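Local coordinates for malonyl acyl carrier protein transacylase (Streptococcus pneumoniae, PDB 3IM8) that probably catalyses the transfer of the malonyl group from malonyl-CoA to holo acyl carrier protein, a reaction that supplies malonyl units for bacterial fatty acid synthesis, at residues A[197-202]-A[250-255]; A[228-233]-A[244-249]. One frame throughout, in Å; residues are numbered along the deposited sequence.

Contact 1. Residues A[197-202]-A[250-255]. With ACT (acetate ion), chain B.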
ATOM      1  N   PRO A 197      -5.119 -13.220   4.216  1.00 25.45           N
ATOM      2  CA  PRO A 197      -3.699 -13.418   3.899  1.00 24.46           C
ATOM      3  C   PRO A 197      -3.362 -12.917   2.458  1.00 24.49           C
ATOM      4  O   PRO A 197      -3.105 -13.714   1.600  1.00 24.40           O
ATOM      5  CB  PRO A 197      -3.517 -14.941   4.059  1.00 24.18           C
ATOM      6  CG  PRO A 197      -4.886 -15.551   3.718  1.00 23.68           C
ATOM      7  CD  PRO A 197      -5.931 -14.429   3.914  1.00 25.35           C
ATOM      8  N   PHE A 198      -3.395 -11.592   2.252  1.00 25.03           N
ATOM      9  CA  PHE A 198      -3.121 -10.914   0.985  1.00 24.62           C
ATOM     10  C   PHE A 198      -1.642 -11.126   0.612  1.00 24.23           C
ATOM     11  O   PHE A 198      -0.780 -11.316   1.504  1.00 23.94           O
ATOM     12  CB  PHE A 198      -3.387  -9.405   1.148  1.00 25.67           C
ATOM     13  CG  PHE A 198      -4.831  -9.034   1.396  1.00 27.27           C
ATOM     14  CD1 PHE A 198      -5.141  -7.770   1.851  1.00 29.83           C
ATOM     15  CD2 PHE A 198      -5.873  -9.913   1.125  1.00 29.15           C
ATOM     16  CE1 PHE A 198      -6.477  -7.359   2.040  1.00 30.03           C
ATOM     17  CE2 PHE A 198      -7.211  -9.534   1.319  1.00 31.45           C
ATOM     18  CZ  PHE A 198      -7.515  -8.245   1.785  1.00 31.27           C
ATOM     19  N   HIS A 199      -1.334 -11.083  -0.683  1.00 23.66           N
ATOM     20  CA  HIS A 199       0.064 -11.181  -1.202  1.00 23.51           C
ATOM     21  C   HIS A 199       0.664 -12.605  -1.041  1.00 24.99           C
ATOM     22  O   HIS A 199       1.881 -12.782  -0.894  1.00 24.70           O
ATOM     23  CB  HIS A 199       0.983 -10.050  -0.680  1.00 23.71           C
ATOM     24  CG  HIS A 199       0.350  -8.688  -0.712  1.00 23.14           C
ATOM     25  ND1 HIS A 199       0.179  -7.973  -1.880  1.00 23.41           N
ATOM     26  CD2 HIS A 199      -0.176  -7.926   0.278  1.00 23.56           C
ATOM     27  CE1 HIS A 199      -0.433  -6.830  -1.611  1.00 23.73           C
ATOM     28  NE2 HIS A 199      -0.653  -6.773  -0.307  1.00 25.24           N
ATOM     29  N   THR A 200      -0.240 -13.606  -1.159  1.00 25.82           N
ATOM     30  CA  THR A 200       0.065 -15.049  -1.241  1.00 26.06           C
ATOM     31  C   THR A 200      -0.812 -15.670  -2.374  1.00 27.20           C
ATOM     32  O   THR A 200      -1.783 -15.041  -2.840  1.00 25.34           O
ATOM     33  CB  THR A 200      -0.227 -15.771   0.121  1.00 25.93           C
ATOM     34  OG1 THR A 200      -1.640 -15.972   0.303  1.00 26.66           O
ATOM     35  CG2 THR A 200       0.362 -14.987   1.333  1.00 25.76           C
ATOM     36  N   SER A 201      -0.474 -16.890  -2.812  1.00 28.72           N
ATOM     37  CA  SER A 201      -1.310 -17.611  -3.819  1.00 30.01           C
ATOM     38  C   SER A 201      -2.781 -17.774  -3.462  1.00 29.26           C
ATOM     39  O   SER A 201      -3.620 -17.989  -4.348  1.00 29.79           O
ATOM     40  CB  SER A 201      -0.748 -18.992  -4.090  1.00 30.85           C
ATOM     41  OG  SER A 201       0.591 -19.000  -3.642  1.00 36.21           O
ATOM     42  N   LEU A 202      -3.111 -17.672  -2.178  1.00 29.18           N
ATOM     43  CA  LEU A 202      -4.533 -17.741  -1.780  1.00 28.46           C
ATOM     44  C   LEU A 202      -5.322 -16.711  -2.543  1.00 28.34           C
ATOM     45  O   LEU A 202      -6.524 -16.873  -2.765  1.00 27.14           O
ATOM     46  CB  LEU A 202      -4.719 -17.585  -0.274  1.00 28.09           C
ATOM     47  CG  LEU A 202      -4.040 -18.749   0.457  1.00 28.70           C
ATOM     48  CD1 LEU A 202      -3.665 -18.394   1.881  1.00 29.11           C
ATOM     49  CD2 LEU A 202      -4.887 -20.043   0.366  1.00 30.07           C
ATOM     50  N   GLU A 250       1.442 -11.821  -4.823  1.00 23.63           N
ATOM     51  CA  GLU A 250       2.914 -11.954  -4.611  1.00 22.79           C
ATOM     52  C   GLU A 250       3.455 -10.987  -3.523  1.00 22.53           C
ATOM     53  O   GLU A 250       2.771 -10.008  -3.176  1.00 23.16           O
ATOM     54  CB  GLU A 250       3.645 -11.766  -5.948  1.00 22.73           C
ATOM     55  CG  GLU A 250       3.369 -12.909  -6.891  1.00 25.38           C
ATOM     56  CD  GLU A 250       4.149 -12.850  -8.179  1.00 26.90           C
ATOM     57  OE1 GLU A 250       5.288 -12.342  -8.205  1.00 27.01           O
ATOM     58  OE2 GLU A 250       3.604 -13.344  -9.169  1.00 28.55           O
ATOM     59  N   PRO A 251       4.663 -11.252  -2.965  1.00 22.32           N
ATOM     60  CA  PRO A 251       5.192 -10.394  -1.875  1.00 21.82           C
ATOM     61  C   PRO A 251       5.319  -8.911  -2.287  1.00 21.67           C
ATOM     62  O   PRO A 251       5.689  -8.610  -3.395  1.00 20.88           O
ATOM     63  CB  PRO A 251       6.559 -11.005  -1.555  1.00 21.07           C
ATOM     64  CG  PRO A 251       6.507 -12.412  -2.101  1.00 21.87           C
ATOM     65  CD  PRO A 251       5.552 -12.410  -3.240  1.00 21.50           C
ATOM     66  N   VAL A 252       4.952  -8.005  -1.389  1.00 22.55           N
ATOM     67  CA  VAL A 252       5.330  -6.580  -1.478  1.00 22.79           C
ATOM     68  C   VAL A 252       6.753  -6.311  -0.928  1.00 22.65           C
ATOM     69  O   VAL A 252       7.078  -6.551   0.227  1.00 22.65           O
ATOM     70  CB  VAL A 252       4.293  -5.703  -0.775  1.00 22.95           C
ATOM     71  CG1 VAL A 252       4.726  -4.222  -0.770  1.00 23.14           C
ATOM     72  CG2 VAL A 252       2.921  -5.850  -1.433  1.00 22.83           C
ATOM     73  N   ARG A 253       7.615  -5.820  -1.790  1.00 23.35           N
ATOM     74  CA  ARG A 253       9.036  -5.745  -1.472  1.00 23.64           C
ATOM     75  C   ARG A 253       9.366  -4.279  -1.244  1.00 23.73           C
ATOM     76  O   ARG A 253       9.860  -3.575  -2.152  1.00 23.69           O
ATOM     77  CB  ARG A 253       9.889  -6.390  -2.580  1.00 23.41           C
ATOM     78  CG  ARG A 253       9.668  -7.870  -2.703  1.00 24.70           C
ATOM     79  CD  ARG A 253      10.555  -8.503  -3.810  1.00 26.62           C
ATOM     80  NE  ARG A 253      10.371  -9.963  -3.850  1.00 27.72           N
ATOM     81  CZ  ARG A 253      11.014 -10.858  -3.071  1.00 29.05           C
ATOM     82  NH1 ARG A 253      11.932 -10.484  -2.164  1.00 27.97           N
ATOM     83  NH2 ARG A 253      10.728 -12.153  -3.195  1.00 26.78           N
ATOM     84  N   PHE A 254       9.048  -3.815  -0.028  1.00 23.05           N
ATOM     85  CA  PHE A 254       9.162  -2.390   0.272  1.00 22.94           C
ATOM     86  C   PHE A 254      10.628  -1.927   0.386  1.00 22.64           C
ATOM     87  O   PHE A 254      10.999  -0.972  -0.282  1.00 22.66           O
ATOM     88  CB  PHE A 254       8.337  -1.981   1.521  1.00 21.82           C
ATOM     89  CG  PHE A 254       8.309  -0.478   1.761  1.00 21.64           C
ATOM     90  CD1 PHE A 254       9.069   0.089   2.788  1.00 20.30           C
ATOM     91  CD2 PHE A 254       7.537   0.363   0.936  1.00 21.48           C
ATOM     92  CE1 PHE A 254       9.055   1.442   3.022  1.00 19.23           C
ATOM     93  CE2 PHE A 254       7.528   1.758   1.118  1.00 20.96           C
ATOM     94  CZ  PHE A 254       8.288   2.310   2.181  1.00 21.19           C
ATOM     95  N   TYR A 255      11.454  -2.598   1.196  1.00 22.88           N
ATOM     96  CA  TYR A 255      12.818  -2.066   1.437  1.00 23.55           C
ATOM     97  C   TYR A 255      13.679  -2.091   0.194  1.00 24.23           C
ATOM     98  O   TYR A 255      14.479  -1.186  -0.025  1.00 23.89           O
ATOM     99  CB  TYR A 255      13.526  -2.696   2.649  1.00 23.73           C
ATOM    100  CG  TYR A 255      13.799  -4.194   2.613  1.00 23.85           C
ATOM    101  CD1 TYR A 255      13.004  -5.082   3.347  1.00 24.51           C
ATOM    102  CD2 TYR A 255      14.886  -4.714   1.886  1.00 25.14           C
ATOM    103  CE1 TYR A 255      13.259  -6.452   3.355  1.00 25.60           C
ATOM    104  CE2 TYR A 255      15.154  -6.078   1.880  1.00 26.93           C
ATOM    105  CZ  TYR A 255      14.336  -6.939   2.622  1.00 26.74           C
ATOM    106  OH  TYR A 255      14.581  -8.273   2.627  1.00 27.44           O
TER
HETATM  107  C   ACT B 500      -3.661  -4.511   0.811  1.00 29.38           C
HETATM  108  O   ACT B 500      -2.783  -5.388   0.454  1.00 29.54           O
HETATM  109  OXT ACT B 500      -4.396  -3.815  -0.081  1.00 26.10           O
HETATM  110  CH3 ACT B 500      -3.708  -4.413   2.324  1.00 28.03           C
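H199, the predicted catalytic histidine of this FabD-family acyltransferase, meets E250 and V252 along almost the whole length of its side chain. Its CB lies 3.1 Å from the carbonyl O of E250, a close carbon-oxygen approach that sets the root of the side chain against the backbone of 250-255. With chi1 at -44°, CG stands anti to the carbonyl carbon, and the ring beyond it passes beside V252. Methyl CG2 of V252 makes a CH-pi contact with one face, 3.6 Å from the ring centroid and displaced toward the rim formed by ND1 and CE1. That methyl is 3.5 Å from H199 ND1, while the E250 carbonyl O lies near the ring plane, beside the CG-ND1 bond. ND1 is hydrogen-bonded to the carbonyl O of Q247, which together with the methyl on the face helps fix the ring's rotation, with NE2 facing the acetate. There NE2 donates to acetate O at 2.7 Å, a bent bond of 138°. The acetate, probably from the crystallisation liquor, is also held by S90, the predicted nucleophile, and by R115; its methyl meets the edge of F198, 3.7 Å from CD1. The histidine loop, linking strand 188-191 to helix 204-215 in sequence, lies against the chain entering short strand 252-253, which pairs with strand 154-161 and runs into helix 254-263.

Contact 2. Residues A[228-233]-A[244-249]; sequences GNTEAA and LTRQVK
The backbones of 228-233 and 244-249 come closest at T230 and Q247, whose CA atoms are 5.5 Å apart, where a turn with helical torsions at 229-231 faces the last part of helix 240-247. Within the acyltransferase fold this loop-on-helix contact lies beside the predicted catalytic pair, S90 and H199. T230 divides its two branches between neighbouring residues of the helix. OG1 reaches the backbone of Q247, 3.3 Å from CA, whereas CG2, anti to the backbone N, lies over one face of the R246 guanidinium, 3.8 Å from NH1. The arginine's stronger charged partner is E250, through NH1. Deeper in, Q247, bent at chi2, crosses N229 obliquely, their amide planes 22° apart. The Q247 amide is gripped at both atoms: NE2 donates to the carbonyl of S90, and OE1 accepts from R115. These bonds tie the helix to the backbone of S90, the predicted catalytic serine, and to the arginine that also binds the acetate. Near the surface, E231 bends at chi2 (-81°) and brings its carboxylate to the guanidinium edge. The two planes stand nearly perpendicular, at 87°, in a long salt bridge with E231 OE1 3.7 Å from R246 NH2.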
ATOM      1  N   GLY A 228       7.677  -0.358  -8.564  1.00 20.49           N
ATOM      2  CA  GLY A 228       6.593  -1.287  -8.249  1.00 20.21           C
ATOM      3  C   GLY A 228       6.863  -2.226  -7.093  1.00 20.08           C
ATOM      4  O   GLY A 228       7.994  -2.619  -6.835  1.00 19.77           O
ATOM      5  N   ASN A 229       5.800  -2.608  -6.397  1.00 20.95           N
ATOM      6  CA  ASN A 229       5.864  -3.488  -5.227  1.00 20.48           C
ATOM      7  C   ASN A 229       6.418  -4.881  -5.535  1.00 20.09           C
ATOM      8  O   ASN A 229       7.195  -5.471  -4.753  1.00 18.66           O
ATOM      9  CB  ASN A 229       4.437  -3.643  -4.655  1.00 20.99           C
ATOM     10  CG  ASN A 229       3.961  -2.422  -3.850  1.00 20.09           C
ATOM     11  OD1 ASN A 229       4.723  -1.460  -3.527  1.00 21.29           O
ATOM     12  ND2 ASN A 229       2.713  -2.470  -3.497  1.00 15.00           N
ATOM     13  N   THR A 230       6.000  -5.398  -6.690  1.00 21.21           N
ATOM     14  CA  THR A 230       6.210  -6.815  -7.023  1.00 21.76           C
ATOM     15  C   THR A 230       7.671  -7.066  -7.402  1.00 22.88           C
ATOM     16  O   THR A 230       8.355  -7.919  -6.769  1.00 21.93           O
ATOM     17  CB  THR A 230       5.210  -7.289  -8.118  1.00 21.75           C
ATOM     18  OG1 THR A 230       3.883  -6.949  -7.719  1.00 19.92           O
ATOM     19  CG2 THR A 230       5.333  -8.767  -8.355  1.00 22.19           C
ATOM     20  N   GLU A 231       8.161  -6.263  -8.357  1.00 22.93           N
ATOM     21  CA  GLU A 231       9.505  -6.465  -8.893  1.00 24.24           C
ATOM     22  C   GLU A 231      10.551  -5.592  -8.220  1.00 24.11           C
ATOM     23  O   GLU A 231      11.732  -5.786  -8.440  1.00 23.42           O
ATOM     24  CB  GLU A 231       9.532  -6.180 -10.392  1.00 26.14           C
ATOM     25  CG  GLU A 231       8.583  -7.053 -11.225  1.00 31.80           C
ATOM     26  CD  GLU A 231       9.140  -8.446 -11.541  1.00 39.14           C
ATOM     27  OE1 GLU A 231       9.244  -9.334 -10.653  1.00 40.58           O
ATOM     28  OE2 GLU A 231       9.446  -8.662 -12.735  1.00 44.74           O
ATOM     29  N   ALA A 232      10.111  -4.665  -7.361  1.00 23.66           N
ATOM     30  CA  ALA A 232      10.991  -3.651  -6.755  1.00 22.74           C
ATOM     31  C   ALA A 232      11.836  -3.033  -7.873  1.00 22.90           C
ATOM     32  O   ALA A 232      13.050  -3.003  -7.785  1.00 22.59           O
ATOM     33  CB  ALA A 232      11.842  -4.247  -5.672  1.00 22.68           C
ATOM     34  N   ALA A 233      11.170  -2.547  -8.925  1.00 22.23           N
ATOM     35  CA  ALA A 233      11.858  -1.948 -10.067  1.00 22.11           C
ATOM     36  C   ALA A 233      10.959  -0.877 -10.654  1.00 22.06           C
ATOM     37  O   ALA A 233       9.749  -0.863 -10.375  1.00 22.67           O
ATOM     38  CB  ALA A 233      12.160  -3.038 -11.114  1.00 22.56           C
ATOM     39  N   LEU A 244       0.020  -5.534 -11.781  1.00 22.55           N
ATOM     40  CA  LEU A 244      -1.024  -5.326 -10.791  1.00 22.48           C
ATOM     41  C   LEU A 244      -1.798  -6.628 -10.553  1.00 23.80           C
ATOM     42  O   LEU A 244      -2.207  -6.938  -9.431  1.00 24.05           O
ATOM     43  CB  LEU A 244      -1.942  -4.197 -11.221  1.00 22.02           C
ATOM     44  CG  LEU A 244      -1.231  -2.848 -11.201  1.00 17.76           C
ATOM     45  CD1 LEU A 244      -2.127  -1.879 -11.844  1.00 14.41           C
ATOM     46  CD2 LEU A 244      -0.815  -2.407  -9.779  1.00 16.29           C
ATOM     47  N   THR A 245      -1.972  -7.390 -11.627  1.00 23.62           N
ATOM     48  CA  THR A 245      -2.492  -8.725 -11.536  1.00 23.51           C
ATOM     49  C   THR A 245      -1.727  -9.583 -10.545  1.00 23.36           C
ATOM     50  O   THR A 245      -2.337 -10.166  -9.687  1.00 24.25           O
ATOM     51  CB  THR A 245      -2.553  -9.368 -12.904  1.00 22.73           C
ATOM     52  OG1 THR A 245      -3.585  -8.715 -13.633  1.00 24.10           O
ATOM     53  CG2 THR A 245      -2.854 -10.877 -12.786  1.00 24.22           C
ATOM     54  N   ARG A 246      -0.397  -9.635 -10.648  1.00 23.73           N
ATOM     55  CA  ARG A 246       0.444 -10.426  -9.713  1.00 23.82           C
ATOM     56  C   ARG A 246       0.572  -9.808  -8.320  1.00 22.83           C
ATOM     57  O   ARG A 246       0.702 -10.530  -7.331  1.00 21.97           O
ATOM     58  CB  ARG A 246       1.816 -10.709 -10.306  1.00 23.75           C
ATOM     59  CG  ARG A 246       1.716 -11.596 -11.581  1.00 27.40           C
ATOM     60  CD  ARG A 246       3.051 -12.209 -11.942  1.00 30.20           C
ATOM     61  NE  ARG A 246       4.006 -11.191 -12.354  1.00 31.55           N
ATOM     62  CZ  ARG A 246       5.193 -10.964 -11.787  1.00 31.90           C
ATOM     63  NH1 ARG A 246       5.623 -11.647 -10.744  1.00 30.82           N
ATOM     64  NH2 ARG A 246       5.967 -10.025 -12.281  1.00 33.45           N
ATOM     65  N   GLN A 247       0.550  -8.477  -8.255  1.00 22.85           N
ATOM     66  CA  GLN A 247       0.751  -7.778  -6.988  1.00 24.19           C
ATOM     67  C   GLN A 247      -0.107  -8.311  -5.833  1.00 23.79           C
ATOM     68  O   GLN A 247       0.405  -8.407  -4.711  1.00 24.95           O
ATOM     69  CB  GLN A 247       0.547  -6.265  -7.142  1.00 23.75           C
ATOM     70  CG  GLN A 247       0.880  -5.441  -5.921  1.00 26.19           C
ATOM     71  CD  GLN A 247      -0.189  -4.348  -5.682  1.00 30.75           C
ATOM     72  OE1 GLN A 247      -1.403  -4.597  -5.824  1.00 34.29           O
ATOM     73  NE2 GLN A 247       0.259  -3.144  -5.330  1.00 30.78           N
ATOM     74  N   VAL A 248      -1.373  -8.648  -6.102  1.00 23.88           N
ATOM     75  CA  VAL A 248      -2.338  -9.097  -5.056  1.00 23.88           C
ATOM     76  C   VAL A 248      -1.998 -10.500  -4.501  1.00 23.74           C
ATOM     77  O   VAL A 248      -2.349 -10.857  -3.374  1.00 22.61           O
ATOM     78  CB  VAL A 248      -3.874  -8.914  -5.476  1.00 24.76           C
ATOM     79  CG1 VAL A 248      -4.230  -7.453  -5.736  1.00 24.45           C
ATOM     80  CG2 VAL A 248      -4.251  -9.750  -6.697  1.00 26.17           C
ATOM     81  N   LYS A 249      -1.227 -11.264  -5.275  1.00 24.30           N
ATOM     82  CA  LYS A 249      -0.893 -12.634  -4.899  1.00 23.85           C
ATOM     83  C   LYS A 249       0.610 -12.867  -4.730  1.00 23.31           C
ATOM     84  O   LYS A 249       1.019 -13.999  -4.538  1.00 23.10           O
ATOM     85  CB  LYS A 249      -1.506 -13.628  -5.929  1.00 24.19           C
ATOM     86  CG  LYS A 249      -0.816 -13.550  -7.319  1.00 25.37           C
ATOM     87  CD  LYS A 249      -1.341 -14.573  -8.324  1.00 27.63           C
ATOM     88  CE  LYS A 249      -1.169 -13.999  -9.708  1.00 30.76           C
ATOM     89  NZ  LYS A 249      -1.216 -15.076 -10.694  1.00 35.03           N
TER

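Overall arrangement
Followed from the N terminus, the chain reaches 197-202 after strand 188-191, passes through helix 204-215 to the turn at 228-233, and then enters helix 240-247. Contact 2 closes the short loop between that turn and the end of this helix; both its segments fall between those of contact 1 in sequence, so the smaller loop nests in the larger. Since 250-255 follows 244-249 directly, the second halves of both contacts form one continuous run from helix to strand 252-253. Their centres are 8 Å apart, bridged by a probable hydrogen bond from H199 N to V248 O, 2.9 Å. Together they connect the histidine loop, the 228-233 turn, helix 240-247 and the outermost strand 252-253 of the mixed sheet beside the predicted active site.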